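Local coordinates for protein retinol dehydratase (Spodoptera frugiperda, PDB 1FMJ) that probably converts retinol to anhydroretinol by dehydration, using a sulfotransferase fold that binds both retinol and adenosine 3',5'-diphosphate, at residues A[171-174]-A[175-178]; A[233-236]-A[237-240]; A[60-63]-A[64-67]; A[207-210]-A[211-214]; A[15-18]-A[19-22]. All coordinates share one frame; numbering follows the deposited sequence.

Interaction 1: A[171-174]-A[175-178]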
loop_
_atom_site.group_PDB
_atom_site.type_symbol
_atom_site.label_atom_id
_atom_site.label_comp_id
_atom_site.label_asym_id
_atom_site.label_seq_id
_atom_site.Cartn_x
_atom_site.Cartn_y
_atom_site.Cartn_z
ATOM N N PRO A 171 4.978 -15.376 -5.610
ATOM C CA PRO A 171 4.851 -16.761 -6.068
ATOM C C PRO A 171 3.640 -17.054 -6.935
ATOM O O PRO A 171 2.502 -16.820 -6.526
ATOM C CB PRO A 171 4.824 -17.553 -4.763
ATOM C CG PRO A 171 5.745 -16.766 -3.897
ATOM C CD PRO A 171 5.313 -15.334 -4.175
ATOM N N PRO A 172 3.871 -17.549 -8.162
ATOM C CA PRO A 172 2.721 -17.854 -9.011
ATOM C C PRO A 172 1.993 -18.985 -8.308
ATOM O O PRO A 172 2.617 -19.824 -7.652
ATOM C CB PRO A 172 3.365 -18.282 -10.329
ATOM C CG PRO A 172 4.694 -18.823 -9.906
ATOM C CD PRO A 172 5.136 -17.837 -8.860
ATOM N N ASN A 173 0.676 -19.002 -8.419
ATOM C CA ASN A 173 -0.110 -20.031 -7.758
ATOM C C ASN A 173 -0.071 -19.845 -6.236
ATOM O O ASN A 173 -0.434 -20.756 -5.487
ATOM C CB ASN A 173 0.421 -21.421 -8.117
ATOM C CG ASN A 173 0.504 -21.640 -9.610
ATOM O OD1 ASN A 173 -0.492 -21.521 -10.322
ATOM N ND2 ASN A 173 1.698 -21.961 -10.095
ATOM N N MET A 174 0.373 -18.677 -5.777
ATOM C CA MET A 174 0.418 -18.423 -4.339
ATOM C C MET A 174 -0.990 -18.589 -3.760
ATOM O O MET A 174 -1.160 -19.002 -2.613
ATOM C CB MET A 174 0.950 -17.008 -4.042
ATOM C CG MET A 174 0.045 -15.855 -4.484
ATOM S SD MET A 174 0.721 -14.220 -4.021
ATOM C CE MET A 174 0.510 -14.283 -2.235
ATOM N N LEU A 175 -1.998 -18.284 -4.572
ATOM C CA LEU A 175 -3.384 -18.391 -4.142
ATOM C C LEU A 175 -3.850 -19.837 -3.926
ATOM O O LEU A 175 -4.936 -20.066 -3.396
ATOM C CB LEU A 175 -4.298 -17.679 -5.144
ATOM C CG LEU A 175 -4.076 -16.169 -5.314
ATOM C CD1 LEU A 175 -5.050 -15.615 -6.350
ATOM C CD2 LEU A 175 -4.267 -15.463 -3.970
ATOM N N ASP A 176 -3.038 -20.813 -4.325
ATOM C CA ASP A 176 -3.412 -22.205 -4.099
ATOM C C ASP A 176 -3.208 -22.483 -2.624
ATOM O O ASP A 176 -3.788 -23.412 -2.068
ATOM C CB ASP A 176 -2.525 -23.182 -4.884
ATOM C CG ASP A 176 -2.760 -23.127 -6.380
ATOM O OD1 ASP A 176 -3.917 -22.941 -6.803
ATOM O OD2 ASP A 176 -1.780 -23.292 -7.136
ATOM N N THR A 177 -2.381 -21.668 -1.983
ATOM C CA THR A 177 -2.088 -21.876 -0.572
ATOM C C THR A 177 -2.661 -20.843 0.391
ATOM O O THR A 177 -3.208 -21.192 1.439
ATOM C CB THR A 177 -0.567 -21.925 -0.347
ATOM O OG1 THR A 177 0.017 -22.862 -1.258
ATOM C CG2 THR A 177 -0.253 -22.342 1.088
ATOM N N VAL A 178 -2.537 -19.572 0.036
ATOM C CA VAL A 178 -2.990 -18.507 0.920
ATOM C C VAL A 178 -4.225 -17.749 0.472
ATOM O O VAL A 178 -4.610 -17.787 -0.699
ATOM C CB VAL A 178 -1.842 -17.485 1.151
ATOM C CG1 VAL A 178 -0.566 -18.230 1.475
ATOM C CG2 VAL A 178 -1.635 -16.610 -0.090
HETATM O O HOH W 1 0.965 -22.107 -3.608
#

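Interaction 2: A[233-236]-A[237-240]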
loop_
_atom_site.group_PDB
_atom_site.type_symbol
_atom_site.label_atom_id
_atom_site.label_comp_id
_atom_site.label_asym_id
_atom_site.label_seq_id
_atom_site.Cartn_x
_atom_site.Cartn_y
_atom_site.Cartn_z
ATOM N N GLU A 233 -4.012 -7.448 -12.702
ATOM C CA GLU A 233 -3.487 -8.744 -12.285
ATOM C C GLU A 233 -4.333 -9.379 -11.195
ATOM O O GLU A 233 -4.518 -10.593 -11.171
ATOM C CB GLU A 233 -2.056 -8.604 -11.785
ATOM C CG GLU A 233 -1.016 -8.595 -12.880
ATOM C CD GLU A 233 0.384 -8.668 -12.316
ATOM O OE1 GLU A 233 0.544 -9.302 -11.254
ATOM O OE2 GLU A 233 1.322 -8.106 -12.932
ATOM N N ALA A 234 -4.843 -8.556 -10.285
ATOM C CA ALA A 234 -5.672 -9.061 -9.199
ATOM C C ALA A 234 -7.077 -9.293 -9.713
ATOM O O ALA A 234 -7.736 -10.261 -9.335
ATOM C CB ALA A 234 -5.703 -8.069 -8.050
ATOM N N TRP A 235 -7.528 -8.392 -10.576
ATOM C CA TRP A 235 -8.857 -8.478 -11.156
ATOM C C TRP A 235 -9.021 -9.768 -11.957
ATOM O O TRP A 235 -10.097 -10.354 -11.978
ATOM C CB TRP A 235 -9.111 -7.269 -12.052
ATOM C CG TRP A 235 -10.485 -7.241 -12.666
ATOM C CD1 TRP A 235 -10.801 -7.482 -13.971
ATOM C CD2 TRP A 235 -11.720 -6.948 -12.001
ATOM N NE1 TRP A 235 -12.155 -7.353 -14.162
ATOM C CE2 TRP A 235 -12.745 -7.027 -12.970
ATOM C CE3 TRP A 235 -12.062 -6.629 -10.683
ATOM C CZ2 TRP A 235 -14.088 -6.796 -12.664
ATOM C CZ3 TRP A 235 -13.404 -6.398 -10.376
ATOM C CH2 TRP A 235 -14.398 -6.484 -11.363
ATOM N N ALA A 236 -7.944 -10.204 -12.602
ATOM C CA ALA A 236 -7.972 -11.427 -13.400
ATOM C C ALA A 236 -8.092 -12.670 -12.515
ATOM O O ALA A 236 -8.568 -13.710 -12.962
ATOM C CB ALA A 236 -6.713 -11.517 -14.263
ATOM N N LYS A 237 -7.666 -12.551 -11.258
ATOM C CA LYS A 237 -7.717 -13.663 -10.309
ATOM C C LYS A 237 -8.884 -13.603 -9.327
ATOM O O LYS A 237 -8.969 -14.437 -8.429
ATOM C CB LYS A 237 -6.424 -13.722 -9.500
ATOM C CG LYS A 237 -5.218 -14.245 -10.236
ATOM C CD LYS A 237 -5.213 -15.755 -10.252
ATOM C CE LYS A 237 -3.868 -16.295 -10.695
ATOM N NZ LYS A 237 -3.798 -17.772 -10.466
ATOM N N ARG A 238 -9.785 -12.639 -9.492
ATOM C CA ARG A 238 -10.905 -12.501 -8.561
ATOM C C ARG A 238 -11.851 -13.697 -8.479
ATOM O O ARG A 238 -12.605 -13.835 -7.512
ATOM C CB ARG A 238 -11.711 -11.239 -8.882
ATOM C CG ARG A 238 -12.504 -11.270 -10.184
ATOM C CD ARG A 238 -13.220 -9.937 -10.377
ATOM N NE ARG A 238 -14.149 -9.934 -11.503
ATOM C CZ ARG A 238 -13.802 -10.149 -12.767
ATOM N NH1 ARG A 238 -12.538 -10.388 -13.082
ATOM N NH2 ARG A 238 -14.726 -10.123 -13.724
ATOM N N HIS A 239 -11.813 -14.551 -9.496
ATOM C CA HIS A 239 -12.675 -15.728 -9.544
ATOM C C HIS A 239 -12.247 -16.774 -8.518
ATOM O O HIS A 239 -13.088 -17.468 -7.940
ATOM C CB HIS A 239 -12.645 -16.324 -10.957
ATOM C CG HIS A 239 -12.996 -15.340 -12.030
ATOM N ND1 HIS A 239 -12.655 -15.525 -13.354
ATOM C CD2 HIS A 239 -13.648 -14.152 -11.974
ATOM C CE1 HIS A 239 -13.077 -14.493 -14.065
ATOM N NE2 HIS A 239 -13.682 -13.646 -13.250
ATOM N N ASP A 240 -10.938 -16.867 -8.296
ATOM C CA ASP A 240 -10.352 -17.816 -7.352
ATOM C C ASP A 240 -10.989 -17.722 -5.961
ATOM O O ASP A 240 -11.217 -16.631 -5.440
ATOM C CB ASP A 240 -8.842 -17.577 -7.251
ATOM C CG ASP A 240 -8.122 -18.670 -6.470
ATOM O OD1 ASP A 240 -8.439 -18.877 -5.281
ATOM O OD2 ASP A 240 -7.229 -19.320 -7.053
#

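Interaction 3: A[60-63]-A[64-67]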
loop_
_atom_site.group_PDB
_atom_site.type_symbol
_atom_site.label_atom_id
_atom_site.label_comp_id
_atom_site.label_asym_id
_atom_site.label_seq_id
_atom_site.Cartn_x
_atom_site.Cartn_y
_atom_site.Cartn_z
ATOM N N PRO A 60 8.394 -19.279 0.736
ATOM C CA PRO A 60 7.563 -20.415 1.140
ATOM C C PRO A 60 6.273 -19.889 1.759
ATOM O O PRO A 60 6.301 -18.964 2.580
ATOM C CB PRO A 60 8.440 -21.138 2.157
ATOM C CG PRO A 60 9.819 -20.848 1.655
ATOM C CD PRO A 60 9.737 -19.377 1.322
ATOM N N LEU A 61 5.148 -20.468 1.356
ATOM C CA LEU A 61 3.855 -20.043 1.873
ATOM C C LEU A 61 3.175 -21.124 2.704
ATOM O O LEU A 61 3.453 -22.316 2.547
ATOM C CB LEU A 61 2.950 -19.608 0.718
ATOM C CG LEU A 61 3.519 -18.430 -0.092
ATOM C CD1 LEU A 61 2.565 -18.081 -1.210
ATOM C CD2 LEU A 61 3.733 -17.218 0.815
ATOM N N ARG A 62 2.276 -20.685 3.581
ATOM C CA ARG A 62 1.551 -21.564 4.482
ATOM C C ARG A 62 0.046 -21.395 4.317
ATOM O O ARG A 62 -0.430 -20.296 4.041
ATOM C CB ARG A 62 1.950 -21.238 5.916
ATOM C CG ARG A 62 3.459 -21.115 6.087
ATOM C CD ARG A 62 3.832 -20.673 7.492
ATOM N NE ARG A 62 5.279 -20.588 7.668
ATOM C CZ ARG A 62 5.874 -20.021 8.713
ATOM N NH1 ARG A 62 5.151 -19.487 9.682
ATOM N NH2 ARG A 62 7.195 -19.979 8.782
ATOM N N PRO A 63 -0.722 -22.488 4.495
ATOM C CA PRO A 63 -2.183 -22.470 4.364
ATOM C C PRO A 63 -2.907 -21.507 5.299
ATOM O O PRO A 63 -4.033 -21.115 5.013
ATOM C CB PRO A 63 -2.574 -23.929 4.606
ATOM C CG PRO A 63 -1.488 -24.430 5.511
ATOM C CD PRO A 63 -0.251 -23.830 4.885
ATOM N N THR A 64 -2.273 -21.118 6.405
ATOM C CA THR A 64 -2.919 -20.186 7.335
ATOM C C THR A 64 -2.520 -18.738 7.075
ATOM O O THR A 64 -2.957 -17.838 7.784
ATOM C CB THR A 64 -2.605 -20.509 8.817
ATOM O OG1 THR A 64 -1.187 -20.508 9.015
ATOM C CG2 THR A 64 -3.181 -21.855 9.210
ATOM N N ASP A 65 -1.693 -18.509 6.061
ATOM C CA ASP A 65 -1.278 -17.147 5.727
ATOM C C ASP A 65 -2.464 -16.354 5.184
ATOM O O ASP A 65 -3.294 -16.895 4.453
ATOM C CB ASP A 65 -0.194 -17.145 4.639
ATOM C CG ASP A 65 1.137 -17.657 5.125
ATOM O OD1 ASP A 65 1.274 -17.893 6.337
ATOM O OD2 ASP A 65 2.055 -17.816 4.289
ATOM N N VAL A 66 -2.539 -15.076 5.535
ATOM C CA VAL A 66 -3.595 -14.223 5.017
ATOM C C VAL A 66 -2.938 -12.936 4.545
ATOM O O VAL A 66 -2.224 -12.285 5.305
ATOM C CB VAL A 66 -4.658 -13.888 6.075
ATOM C CG1 VAL A 66 -5.716 -12.967 5.464
ATOM C CG2 VAL A 66 -5.307 -15.165 6.580
ATOM N N PHE A 67 -3.173 -12.578 3.290
ATOM C CA PHE A 67 -2.576 -11.373 2.716
ATOM C C PHE A 67 -3.575 -10.269 2.461
ATOM O O PHE A 67 -4.705 -10.520 2.053
ATOM C CB PHE A 67 -1.921 -11.666 1.360
ATOM C CG PHE A 67 -0.600 -12.367 1.436
ATOM C CD1 PHE A 67 -0.495 -13.643 1.968
ATOM C CD2 PHE A 67 0.537 -11.766 0.903
ATOM C CE1 PHE A 67 0.720 -14.312 1.964
ATOM C CE2 PHE A 67 1.757 -12.429 0.893
ATOM C CZ PHE A 67 1.848 -13.709 1.426
HETATM O O HOH W 2 -5.338 -18.349 4.860
#

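Interaction 4: A[207-210]-A[211-214]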
loop_
_atom_site.group_PDB
_atom_site.type_symbol
_atom_site.label_atom_id
_atom_site.label_comp_id
_atom_site.label_asym_id
_atom_site.label_seq_id
_atom_site.Cartn_x
_atom_site.Cartn_y
_atom_site.Cartn_z
ATOM N N GLN A 207 8.984 21.932 -3.576
ATOM C CA GLN A 207 8.539 22.829 -4.638
ATOM C C GLN A 207 7.679 22.141 -5.701
ATOM O O GLN A 207 7.314 22.758 -6.704
ATOM C CB GLN A 207 9.744 23.495 -5.293
ATOM N N SER A 208 7.363 20.865 -5.485
ATOM C CA SER A 208 6.535 20.107 -6.418
ATOM C C SER A 208 5.079 20.144 -5.969
ATOM O O SER A 208 4.801 20.191 -4.766
ATOM C CB SER A 208 7.011 18.649 -6.504
ATOM O OG SER A 208 8.237 18.539 -7.217
ATOM N N ASN A 209 4.156 20.131 -6.930
ATOM C CA ASN A 209 2.726 20.164 -6.624
ATOM C C ASN A 209 2.014 18.878 -7.053
ATOM O O ASN A 209 2.634 17.942 -7.564
ATOM C CB ASN A 209 2.050 21.362 -7.304
ATOM C CG ASN A 209 2.241 21.365 -8.808
ATOM O OD1 ASN A 209 2.215 20.317 -9.453
ATOM N ND2 ASN A 209 2.422 22.554 -9.379
ATOM N N PHE A 210 0.702 18.845 -6.861
ATOM C CA PHE A 210 -0.055 17.655 -7.213
ATOM C C PHE A 210 -0.070 17.331 -8.699
ATOM O O PHE A 210 -0.023 16.165 -9.076
ATOM C CB PHE A 210 -1.496 17.749 -6.716
ATOM C CG PHE A 210 -2.306 16.535 -7.048
ATOM C CD1 PHE A 210 -1.974 15.298 -6.502
ATOM C CD2 PHE A 210 -3.346 16.607 -7.962
ATOM C CE1 PHE A 210 -2.665 14.148 -6.869
ATOM C CE2 PHE A 210 -4.039 15.463 -8.334
ATOM C CZ PHE A 210 -3.698 14.234 -7.790
ATOM N N LYS A 211 -0.144 18.349 -9.552
ATOM C CA LYS A 211 -0.168 18.084 -10.980
ATOM C C LYS A 211 1.112 17.394 -11.426
ATOM O O LYS A 211 1.066 16.529 -12.296
ATOM C CB LYS A 211 -0.372 19.367 -11.778
ATOM C CG LYS A 211 -0.507 19.110 -13.267
ATOM C CD LYS A 211 -0.804 20.383 -14.038
ATOM C CE LYS A 211 -1.006 20.092 -15.515
ATOM N NZ LYS A 211 -1.084 21.353 -16.309
ATOM N N ASP A 212 2.252 17.771 -10.843
ATOM C CA ASP A 212 3.513 17.124 -11.201
ATOM C C ASP A 212 3.446 15.686 -10.695
ATOM O O ASP A 212 3.988 14.767 -11.305
ATOM C CB ASP A 212 4.715 17.795 -10.536
ATOM C CG ASP A 212 4.917 19.218 -10.981
ATOM O OD1 ASP A 212 4.664 19.513 -12.164
ATOM O OD2 ASP A 212 5.351 20.035 -10.139
ATOM N N PHE A 213 2.787 15.502 -9.560
ATOM C CA PHE A 213 2.659 14.173 -8.988
ATOM C C PHE A 213 1.756 13.343 -9.900
ATOM O O PHE A 213 2.027 12.168 -10.151
ATOM C CB PHE A 213 2.069 14.242 -7.579
ATOM C CG PHE A 213 2.035 12.913 -6.877
ATOM C CD1 PHE A 213 3.180 12.404 -6.266
ATOM C CD2 PHE A 213 0.880 12.140 -6.879
ATOM C CE1 PHE A 213 3.172 11.140 -5.670
ATOM C CE2 PHE A 213 0.866 10.871 -6.284
ATOM C CZ PHE A 213 2.014 10.375 -5.681
ATOM N N TRP A 214 0.689 13.968 -10.399
ATOM C CA TRP A 214 -0.257 13.296 -11.290
ATOM C C TRP A 214 0.370 12.875 -12.613
ATOM O O TRP A 214 0.063 11.803 -13.135
ATOM C CB TRP A 214 -1.462 14.193 -11.564
ATOM C CG TRP A 214 -2.285 13.746 -12.747
ATOM C CD1 TRP A 214 -2.356 14.350 -13.970
ATOM C CD2 TRP A 214 -3.147 12.605 -12.813
ATOM N NE1 TRP A 214 -3.213 13.658 -14.793
ATOM C CE2 TRP A 214 -3.713 12.583 -14.107
ATOM C CE3 TRP A 214 -3.498 11.597 -11.900
ATOM C CZ2 TRP A 214 -4.614 11.593 -14.515
ATOM C CZ3 TRP A 214 -4.390 10.613 -12.305
ATOM C CH2 TRP A 214 -4.939 10.618 -13.603
#

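Interaction 5: A[15-18]-A[19-22]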
loop_
_atom_site.group_PDB
_atom_site.type_symbol
_atom_site.label_atom_id
_atom_site.label_comp_id
_atom_site.label_asym_id
_atom_site.label_seq_id
_atom_site.Cartn_x
_atom_site.Cartn_y
_atom_site.Cartn_z
ATOM N N GLU A 15 17.162 0.683 -15.959
ATOM C CA GLU A 15 17.221 2.004 -15.370
ATOM C C GLU A 15 16.191 2.815 -16.134
ATOM O O GLU A 15 15.723 2.391 -17.192
ATOM C CB GLU A 15 18.608 2.606 -15.579
ATOM C CG GLU A 15 19.755 1.794 -14.985
ATOM C CD GLU A 15 19.762 1.816 -13.472
ATOM O OE1 GLU A 15 19.518 2.901 -12.900
ATOM O OE2 GLU A 15 20.026 0.756 -12.853
ATOM N N LEU A 16 15.827 3.969 -15.592
ATOM C CA LEU A 16 14.870 4.843 -16.252
ATOM C C LEU A 16 15.626 5.548 -17.380
ATOM O O LEU A 16 16.799 5.884 -17.223
ATOM C CB LEU A 16 14.332 5.865 -15.246
ATOM C CG LEU A 16 13.385 5.290 -14.186
ATOM C CD1 LEU A 16 13.316 6.179 -12.947
ATOM C CD2 LEU A 16 12.012 5.128 -14.817
ATOM N N ASN A 17 14.979 5.751 -18.524
ATOM C CA ASN A 17 15.657 6.437 -19.622
ATOM C C ASN A 17 15.752 7.916 -19.260
ATOM O O ASN A 17 15.225 8.339 -18.233
ATOM C CB ASN A 17 14.911 6.235 -20.951
ATOM C CG ASN A 17 13.473 6.709 -20.905
ATOM O OD1 ASN A 17 13.190 7.871 -20.611
ATOM N ND2 ASN A 17 12.550 5.806 -21.219
ATOM N N PRO A 18 16.441 8.722 -20.081
ATOM C CA PRO A 18 16.553 10.147 -19.750
ATOM C C PRO A 18 15.224 10.849 -19.470
ATOM O O PRO A 18 15.080 11.529 -18.453
ATOM C CB PRO A 18 17.269 10.720 -20.967
ATOM C CG PRO A 18 18.167 9.583 -21.373
ATOM C CD PRO A 18 17.246 8.394 -21.273
ATOM N N GLU A 19 14.258 10.677 -20.367
ATOM C CA GLU A 19 12.956 11.320 -20.220
ATOM C C GLU A 19 12.259 10.954 -18.916
ATOM O O GLU A 19 11.749 11.822 -18.214
ATOM C CB GLU A 19 12.044 10.967 -21.401
ATOM C CG GLU A 19 10.714 11.697 -21.374
ATOM C CD GLU A 19 9.812 11.318 -22.537
ATOM O OE1 GLU A 19 9.427 10.131 -22.628
ATOM O OE2 GLU A 19 9.486 12.207 -23.355
ATOM N N GLU A 20 12.227 9.666 -18.602
ATOM C CA GLU A 20 11.587 9.198 -17.380
ATOM C C GLU A 20 12.361 9.725 -16.174
ATOM O O GLU A 20 11.785 10.327 -15.262
ATOM C CB GLU A 20 11.569 7.669 -17.348
ATOM C CG GLU A 20 10.925 7.023 -18.561
ATOM C CD GLU A 20 11.165 5.529 -18.614
ATOM O OE1 GLU A 20 12.339 5.113 -18.499
ATOM O OE2 GLU A 20 10.188 4.769 -18.777
ATOM N N ASP A 21 13.667 9.491 -16.174
ATOM C CA ASP A 21 14.507 9.944 -15.078
ATOM C C ASP A 21 14.340 11.444 -14.878
ATOM O O ASP A 21 14.446 11.942 -13.762
ATOM C CB ASP A 21 15.977 9.624 -15.364
ATOM C CG ASP A 21 16.874 9.899 -14.170
ATOM O OD1 ASP A 21 16.731 9.197 -13.145
ATOM O OD2 ASP A 21 17.719 10.820 -14.252
ATOM N N LYS A 22 14.064 12.171 -15.953
ATOM C CA LYS A 22 13.911 13.608 -15.818
ATOM C C LYS A 22 12.664 13.987 -15.028
ATOM O O LYS A 22 12.729 14.834 -14.134
ATOM C CB LYS A 22 13.888 14.288 -17.191
ATOM C CG LYS A 22 14.084 15.800 -17.102
ATOM C CD LYS A 22 14.423 16.419 -18.453
ATOM C CE LYS A 22 14.730 17.910 -18.315
ATOM N NZ LYS A 22 15.042 18.541 -19.623
#

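Interaction 1: A[171-174]-A[175-178]
L175 enters against M174 just after a type II beta turn from P171 to M174, in which P172 takes the second position and N173, with phi at 69°, the third, a conformation asparagine tolerates well. The CG of L175 lies 4.2 Å from the CG of M174, so two buried apolar side chains meet just after the turn. D176 follows with its backbone N giving a 2.9 Å hydrogen bond to the O of N173. Its side chain runs alongside that of N173, pointing the same way, the carboxylate and amide planes nearly parallel (8° apart); OD2 stops 3.1 Å from the CB of N173. T177 donates its N to the O of M174, while its OG1 shares a water with the O of N173, which suits a hydroxyl at a half-open place. V178 comes last: its N reaches the same O of M174 in the carbonyl plane and almost straight (175°), so one oxygen takes two donors. The M174 chain bends near its end and sets CE 3.8 Å from the CG2 of V178. In this loop before strand 179-184, M174 rests on L61, M180 and F67, V178 on F67, and L175 on D240 and M180.

Interaction 2: A[233-236]-A[237-240]
At the turns that follow helix 227-235, W235 and R238 form a stacked cation-pi pair. The guanidinium, a flat cation that matches the broad indole, lies over one face of it, the planes only 5° apart, with R238 CZ 3.7 Å from the centroid of the six-membered ring of W235. R238 CD adds a CH-pi contact 3.5 Å from that same centroid. The chain of R238 leaves the backbone with CG between the backbone N and the carbonyl carbon (chi1 69°) and then extends, which carries the guanidinium back over the ring. There NH1 donates to the O of W235 at 2.7 Å, with that oxygen in the guanidinium plane, so the group is held both face-on and at its edge. Two successive type I beta turns, W235 to R238 and K237 to D240, lead the chain toward strand 243-247 of the parallel sheet. The first is closed by a weak bond from R238 N to the O of W235; one residue earlier, K237 N bonds to the O of A234 at 3.0 Å. H239 brings NE2 over the other face of the guanidinium. D343 takes both W235 NE1 and R238 NH2, and the W235 ring meets F245 edge-to-face.

Interaction 3: A[60-63]-A[64-67]
R62 and D65 are the first and last residues of a type I beta turn that delivers the chain into strand 66-70, the middle strand of the five-stranded parallel sheet in this P-loop-type sulfotransferase fold. Two hydrogen bonds hold the turn. The N of D65 donates to the O of R62 at 3.0 Å, the standard closing bond, and the D65 side chain in turn accepts from the N of R62, at OD2, 3.0 Å away and met from above the carboxylate plane. With CG anti to the carbonyl carbon (chi1 -71°), the short aspartate chain folds back over the turn, a length well suited to the task. P63, its phi already fixed near -59°, fits the second position, which needs no N-H. A water bridges the backbone, donating to the O of P63 and to the O of D65.

Among the charges, D65 OD2 also forms a salt bridge with R159, while the guanidinium of R62 runs off to the O of V153; R62 NE and D65 OD1 stay 5.0 Å apart. With an alanine at D65, the N of R62 would probably lose its side-chain acceptor and the guanidinium of R159 its carboxylate mate.

The apolar contact comes from L61, which crosses F67 at about a right angle and sets its CD2 4.0 Å from the CZ of that ring.

Interaction 4: A[207-210]-A[211-214]
N209 and F210 begin the backbone ladder of helix 210-218, the O of N209 accepting from F213 N at 3.2 Å and the O of F210 from W214 N at 2.7 Å. N209 is the N-cap, and with D212 it makes a capping box. Its CG stands in the crowded position between backbone N and carbonyl carbon (chi1 57°), which turns OD1 onto D212 N, 2.9 Å away, with the donor nearly along the C=O axis. Asparagine is apt here because its short side chain reaches an amide N-H that has no earlier carbonyl within the helix. In return D212 OD2 receives the N of N209 in a long, weak bond (3.4 Å), though a straight one. The two side chains cross at about a right angle. Replacing D212 with an alanine takes away this acceptor and its charge, and would probably leave the N of N209 without its weak partner and the capping box half made. Among the aromatic side chains, F210 CE1 meets F213 CD2 at 4.1 Å, and W214 CB lies 4.3 Å from F210 CE2. The long aliphatic chain of K211 stretches out to a salt bridge with E326. The aromatics set the helix against two others: F210 packs edge-to-face on F195 of helix 187-200, while W214 touches M327 and bonds through NE1 to Q330 of helix 325-338, and meets F323, just ahead of that helix, edge-to-face.

Interaction 5: A[15-18]-A[19-22]
N17 and E20 form a capping box at the start of helix 18-24, N17 being the N-cap. Its two side-chain-to-backbone hydrogen bonds are both short and straight. E20 N donates to N17 OD1 at 2.9 Å (169°), tilted from the plane of the amide carbonyl, and N17 N donates to E20 OE1 at 2.7 Å (167°), using the lone pair of OE1 that faces away from OE2. The first torsion of N17 (58°) lays its amide over the end of the helix, where OD1 can serve an amide N-H that the helix itself cannot. Glutamate suits this place, long enough for its extended chain to reach back to the N of N17.

The backbone bonds of the first turn follow: D21 N to the O of N17 at 2.8 Å and K22 N to the O of P18, also at 2.8 Å. P18 suits the first helical position, since it has no N-H to offer and its ring fixes phi.

Two salt bridges flank the cap: E20 OE2, on a buried residue, pairs with R14, and D21 with K25. Acidic residues in the first turn would probably interact well with the helix dipole.

Apolar contact is small. L16 and E20 both also touch K37 of strand 35-38 and L221. L16 crosses E20 obliquely and shields the stem of the buried glutamate, its CD2 touching E20 CB at 3.6 Å.

How the interactions relate
Along the chain the order is interaction 5, 3, 1, 4, 2. Interactions 1, 2 and 3 gather at one end of the parallel sheet, at the entries to strands 179-184, 243-247 and 66-70. Interaction 1 sits in the middle: its centre is about 9 Å from that of interaction 3, V178 and M174 packing on D65 and L61, and about 12 Å from that of interaction 2, where L175 meets K237 and D240. Interactions 4 and 5, both capping boxes, have centres about 18 Å apart without touching, and interaction 4 lies across the chain's centre from 1 and 3. The turns thus lie at the entries of three neighbouring strands, and the caps at the starts of helices 18-24 and 210-218, all away from the annotated sites.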